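BH0493 protein (Bacillus halodurans C-125, PDB 2QEE) binds zinc and belongs to the amidohydrolase enzymes, probably acting on its substrate at a metal centre in the manner of that superfamily. Local coordinates at residues 198-211 with 240-253. Residues are numbered along the deposited sequence; the frame is centred on the assembly and turned at random.
Sequences WNEGSIQEVKRFLT and RIIRDCLLPVAEKH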
# COMPACT_ATOMS: atom_id res chain seq x y z
N TRP C 198 -26.83 -33.36 6.17
CA TRP C 198 -27.20 -32.26 5.28
C TRP C 198 -28.04 -32.77 4.11
O TRP C 198 -27.52 -33.01 3.00
CB TRP C 198 -25.96 -31.48 4.78
CG TRP C 198 -26.38 -30.17 4.08
CD1 TRP C 198 -26.32 -29.89 2.75
CD2 TRP C 198 -26.94 -29.00 4.71
NE1 TRP C 198 -26.80 -28.61 2.50
CE2 TRP C 198 -27.18 -28.04 3.69
CE3 TRP C 198 -27.25 -28.66 6.04
CZ2 TRP C 198 -27.74 -26.77 3.96
CZ3 TRP C 198 -27.79 -27.40 6.31
CH2 TRP C 198 -28.04 -26.48 5.26
N ASN C 199 -29.34 -32.95 4.38
CA ASN C 199 -30.26 -33.44 3.35
C ASN C 199 -31.30 -32.38 3.02
O ASN C 199 -31.21 -31.26 3.54
CB ASN C 199 -30.92 -34.74 3.81
CG ASN C 199 -31.55 -34.61 5.17
OD1 ASN C 199 -31.99 -33.52 5.57
ND2 ASN C 199 -31.61 -35.73 5.89
N GLU C 200 -32.25 -32.72 2.15
CA GLU C 200 -33.25 -31.75 1.69
C GLU C 200 -34.00 -31.13 2.84
O GLU C 200 -34.37 -29.95 2.77
CB GLU C 200 -34.25 -32.36 0.70
CG GLU C 200 -34.08 -31.84 -0.73
CD GLU C 200 -34.14 -30.30 -0.85
OE1 GLU C 200 -33.43 -29.72 -1.71
OE2 GLU C 200 -34.91 -29.68 -0.08
N GLY C 201 -34.22 -31.92 3.88
CA GLY C 201 -34.95 -31.48 5.04
C GLY C 201 -34.18 -30.42 5.78
O GLY C 201 -34.76 -29.44 6.27
N SER C 202 -32.86 -30.62 5.90
CA SER C 202 -32.04 -29.64 6.58
C SER C 202 -31.99 -28.34 5.76
O SER C 202 -32.13 -27.24 6.35
CB SER C 202 -30.65 -30.19 6.87
OG SER C 202 -30.65 -30.98 8.06
N ILE C 203 -31.79 -28.48 4.45
CA ILE C 203 -31.83 -27.35 3.49
C ILE C 203 -33.12 -26.54 3.62
O ILE C 203 -33.11 -25.30 3.77
CB ILE C 203 -31.62 -27.81 2.04
CG1 ILE C 203 -30.19 -28.38 1.88
CG2 ILE C 203 -31.92 -26.65 1.02
CD1 ILE C 203 -29.93 -29.12 0.61
N GLN C 204 -34.25 -27.23 3.61
CA GLN C 204 -35.54 -26.55 3.72
C GLN C 204 -35.77 -25.83 5.03
O GLN C 204 -36.34 -24.73 5.04
CB GLN C 204 -36.69 -27.56 3.47
CG GLN C 204 -36.73 -27.97 2.04
CD GLN C 204 -36.57 -26.78 1.13
OE1 GLN C 204 -37.18 -25.72 1.37
NE2 GLN C 204 -35.72 -26.92 0.10
N GLU C 205 -35.37 -26.43 6.15
CA GLU C 205 -35.61 -25.83 7.43
C GLU C 205 -34.70 -24.65 7.64
O GLU C 205 -35.09 -23.68 8.30
CB GLU C 205 -35.49 -26.84 8.55
CG GLU C 205 -36.72 -27.76 8.61
CD GLU C 205 -38.00 -26.99 8.93
OE1 GLU C 205 -38.31 -26.90 10.12
OE2 GLU C 205 -38.63 -26.42 7.99
N VAL C 206 -33.49 -24.70 7.08
CA VAL C 206 -32.64 -23.50 7.21
C VAL C 206 -33.19 -22.34 6.34
O VAL C 206 -33.23 -21.18 6.80
CB VAL C 206 -31.13 -23.82 6.94
CG1 VAL C 206 -30.29 -22.51 6.82
CG2 VAL C 206 -30.58 -24.66 8.09
N LYS C 207 -33.60 -22.61 5.10
CA LYS C 207 -34.35 -21.60 4.31
C LYS C 207 -35.56 -21.04 5.03
O LYS C 207 -35.84 -19.84 4.96
CB LYS C 207 -34.79 -22.17 2.98
CG LYS C 207 -33.65 -22.45 2.01
CD LYS C 207 -34.13 -23.20 0.79
CE LYS C 207 -34.41 -22.27 -0.32
NZ LYS C 207 -34.42 -23.02 -1.60
N ARG C 208 -36.28 -21.89 5.77
CA ARG C 208 -37.43 -21.38 6.49
C ARG C 208 -37.02 -20.46 7.64
O ARG C 208 -37.71 -19.47 7.94
CB ARG C 208 -38.38 -22.52 6.93
CG ARG C 208 -39.68 -22.00 7.54
CD ARG C 208 -40.67 -23.14 7.81
NE ARG C 208 -40.18 -24.06 8.84
CZ ARG C 208 -40.25 -23.83 10.14
NH1 ARG C 208 -40.84 -22.74 10.59
NH2 ARG C 208 -39.78 -24.72 11.01
N PHE C 209 -35.88 -20.76 8.28
CA PHE C 209 -35.35 -19.91 9.31
C PHE C 209 -35.07 -18.51 8.68
O PHE C 209 -35.52 -17.47 9.20
CB PHE C 209 -34.08 -20.52 9.94
CG PHE C 209 -33.40 -19.62 10.92
CD1 PHE C 209 -33.85 -19.52 12.22
CD2 PHE C 209 -32.30 -18.81 10.52
CE1 PHE C 209 -33.26 -18.67 13.15
CE2 PHE C 209 -31.67 -17.95 11.45
CZ PHE C 209 -32.16 -17.86 12.78
N LEU C 210 -34.36 -18.50 7.56
CA LEU C 210 -34.07 -17.22 6.91
C LEU C 210 -35.36 -16.48 6.51
O LEU C 210 -35.50 -15.26 6.79
CB LEU C 210 -33.18 -17.41 5.70
CG LEU C 210 -31.80 -17.98 6.03
CD1 LEU C 210 -31.08 -18.35 4.70
CD2 LEU C 210 -30.96 -17.05 6.93
N THR C 211 -36.31 -17.20 5.90
CA THR C 211 -37.51 -16.57 5.39
C THR C 211 -38.33 -15.97 6.55
O THR C 211 -38.95 -14.89 6.41
CB THR C 211 -38.37 -17.60 4.59
OG1 THR C 211 -37.62 -18.03 3.45
CG2 THR C 211 -39.67 -16.93 4.11
N ARG C 240 -22.00 -24.88 2.34
CA ARG C 240 -23.30 -25.52 2.01
C ARG C 240 -24.50 -24.62 2.29
O ARG C 240 -25.43 -24.56 1.45
CB ARG C 240 -23.49 -26.88 2.67
CG ARG C 240 -22.52 -27.88 2.10
CD ARG C 240 -22.77 -29.31 2.61
NE ARG C 240 -22.36 -29.39 4.00
CZ ARG C 240 -21.16 -29.84 4.40
NH1 ARG C 240 -20.25 -30.29 3.53
NH2 ARG C 240 -20.89 -29.82 5.68
N ILE C 241 -24.48 -23.94 3.44
CA ILE C 241 -25.55 -23.03 3.81
C ILE C 241 -25.64 -21.87 2.79
O ILE C 241 -26.72 -21.54 2.30
CB ILE C 241 -25.41 -22.50 5.21
CG1 ILE C 241 -25.56 -23.65 6.25
CG2 ILE C 241 -26.48 -21.41 5.48
CD1 ILE C 241 -25.16 -23.24 7.72
N ILE C 242 -24.48 -21.31 2.40
CA ILE C 242 -24.50 -20.22 1.41
C ILE C 242 -25.04 -20.69 0.07
O ILE C 242 -25.98 -20.07 -0.50
CB ILE C 242 -23.09 -19.56 1.23
CG1 ILE C 242 -22.66 -18.95 2.56
CG2 ILE C 242 -23.09 -18.56 0.02
CD1 ILE C 242 -21.21 -18.32 2.53
N ARG C 243 -24.52 -21.82 -0.41
CA ARG C 243 -24.91 -22.41 -1.71
C ARG C 243 -26.38 -22.84 -1.72
O ARG C 243 -27.16 -22.44 -2.60
CB ARG C 243 -24.06 -23.64 -2.06
CG ARG C 243 -24.30 -24.23 -3.44
CD ARG C 243 -23.72 -25.65 -3.59
NE ARG C 243 -24.16 -26.56 -2.52
CZ ARG C 243 -23.44 -27.58 -2.03
NH1 ARG C 243 -22.25 -27.86 -2.49
NH2 ARG C 243 -23.94 -28.33 -1.05
N ASP C 244 -26.76 -23.63 -0.72
CA ASP C 244 -28.07 -24.29 -0.75
C ASP C 244 -29.21 -23.46 -0.19
O ASP C 244 -30.37 -23.73 -0.53
CB ASP C 244 -28.03 -25.63 0.01
CG ASP C 244 -27.16 -26.67 -0.64
OD1 ASP C 244 -26.86 -26.56 -1.85
OD2 ASP C 244 -26.78 -27.62 0.10
N CYS C 245 -28.92 -22.49 0.67
CA CYS C 245 -29.96 -21.79 1.41
C CYS C 245 -29.92 -20.29 1.16
O CYS C 245 -30.91 -19.67 0.76
CB CYS C 245 -29.88 -22.07 2.92
SG CYS C 245 -29.81 -23.87 3.34
N LEU C 246 -28.78 -19.68 1.45
CA LEU C 246 -28.75 -18.22 1.56
C LEU C 246 -28.90 -17.60 0.17
O LEU C 246 -29.69 -16.69 0.02
CB LEU C 246 -27.43 -17.76 2.23
CG LEU C 246 -27.41 -16.27 2.52
CD1 LEU C 246 -26.63 -16.04 3.79
CD2 LEU C 246 -26.82 -15.49 1.31
N LEU C 247 -28.11 -18.06 -0.80
CA LEU C 247 -28.11 -17.43 -2.13
C LEU C 247 -29.48 -17.58 -2.79
O LEU C 247 -30.04 -16.58 -3.27
CB LEU C 247 -26.99 -18.00 -3.01
CG LEU C 247 -25.57 -17.56 -2.57
CD1 LEU C 247 -24.52 -18.19 -3.45
CD2 LEU C 247 -25.45 -16.02 -2.56
N PRO C 248 -30.07 -18.82 -2.77
CA PRO C 248 -31.44 -18.92 -3.36
C PRO C 248 -32.48 -18.01 -2.69
O PRO C 248 -33.26 -17.36 -3.39
CB PRO C 248 -31.83 -20.39 -3.14
CG PRO C 248 -30.51 -21.12 -2.95
CD PRO C 248 -29.57 -20.14 -2.32
N VAL C 249 -32.50 -17.97 -1.35
CA VAL C 249 -33.41 -17.08 -0.61
C VAL C 249 -33.19 -15.60 -0.95
O VAL C 249 -34.14 -14.83 -1.20
CB VAL C 249 -33.38 -17.34 0.92
CG1 VAL C 249 -34.10 -16.27 1.71
CG2 VAL C 249 -33.97 -18.71 1.25
N ALA C 250 -31.91 -15.22 -0.99
CA ALA C 250 -31.57 -13.83 -1.35
C ALA C 250 -32.07 -13.46 -2.73
O ALA C 250 -32.56 -12.33 -2.92
CB ALA C 250 -30.01 -13.64 -1.28
N GLU C 251 -31.90 -14.38 -3.69
CA GLU C 251 -32.31 -14.14 -5.07
C GLU C 251 -33.83 -13.98 -5.11
O GLU C 251 -34.35 -13.03 -5.66
CB GLU C 251 -31.88 -15.26 -6.02
CG GLU C 251 -32.20 -14.90 -7.46
CD GLU C 251 -31.89 -15.96 -8.45
OE1 GLU C 251 -31.25 -16.96 -8.09
OE2 GLU C 251 -32.28 -15.78 -9.63
N LYS C 252 -34.51 -14.91 -4.48
CA LYS C 252 -35.97 -14.90 -4.46
C LYS C 252 -36.53 -13.59 -3.89
O LYS C 252 -37.48 -13.01 -4.45
CB LYS C 252 -36.46 -16.09 -3.66
CG LYS C 252 -37.96 -16.14 -3.52
CD LYS C 252 -38.37 -17.47 -3.02
CE LYS C 252 -39.88 -17.61 -3.10
NZ LYS C 252 -40.27 -18.99 -2.73
N HIS C 253 -35.99 -13.15 -2.75
CA HIS C 253 -36.39 -11.92 -2.09
C HIS C 253 -35.70 -10.61 -2.59
O HIS C 253 -35.99 -9.52 -2.09
CB HIS C 253 -36.14 -12.07 -0.60
CG HIS C 253 -37.12 -12.97 0.08
ND1 HIS C 253 -37.00 -14.34 0.08
CD2 HIS C 253 -38.27 -12.68 0.74
CE1 HIS C 253 -38.02 -14.87 0.75
NE2 HIS C 253 -38.81 -13.88 1.15
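Trp-198 and Asp-244 illustrate how one polar bond can be set into a helix-helix seam otherwise held by packing. Trp-198 precedes the N-cap residue of helix 200-211, and its NE1 donates to OD2 of Asp-244 over 2.6 Å, nearly straight at 171°. Ring and carboxylate are almost coplanar, and the oxygen is met on its anti lone pair. OD2 also accepts from Arg-243 NH2, while Arg-243 NE reaches OD1, so a side-on salt bridge within helix 240-253 steadies the carboxylate. With CG anti to the backbone N (chi1 -169°), Trp-198 swings across to this helix, where CB of Arg-240 makes a CH-pi contact over one ring face, 4.0 Å from the centroid of the five-membered ring. Ile-203 CG1, from the indole's own segment, covers the opposite face near the rim. At the ring edge SG of Cys-245 comes 3.6 Å from CZ2 of Trp-198, a sulfur-aromatic contact.

Cys-245 is the central knob, seated among Ile-203, Val-206, Lys-207 and Leu-210; its SG also lies 3.8 Å from Val-206 CG1. Its helix widens here into a pi-type turn at 242-246. Farther along, Val-249 lays CG2 against the aliphatic stem of Lys-207, 3.8 Å from its CG. The segment axes cross at -44°, 8.9 Å apart at their closest, and helices 174-178 and 180-189 cover the buried side through Leu-176, Leu-177 and Tyr-180.

A leucine in place of Trp-198 would probably leave Asp-244 without its indole donor and open a gap beside Cys-245 SG. Away from the zinc site, the seam joins two helices that each precede a parallel strand, 222-226 and 257-264, consistent with an amidohydrolase (beta/alpha) barrel. Its chemistry implies a division of labour: close-packed aliphatic and sulfur atoms along the middle, and at one end a directional bond that fixes the indole's rotation, to a carboxylate whose charge is probably offset by Arg-243.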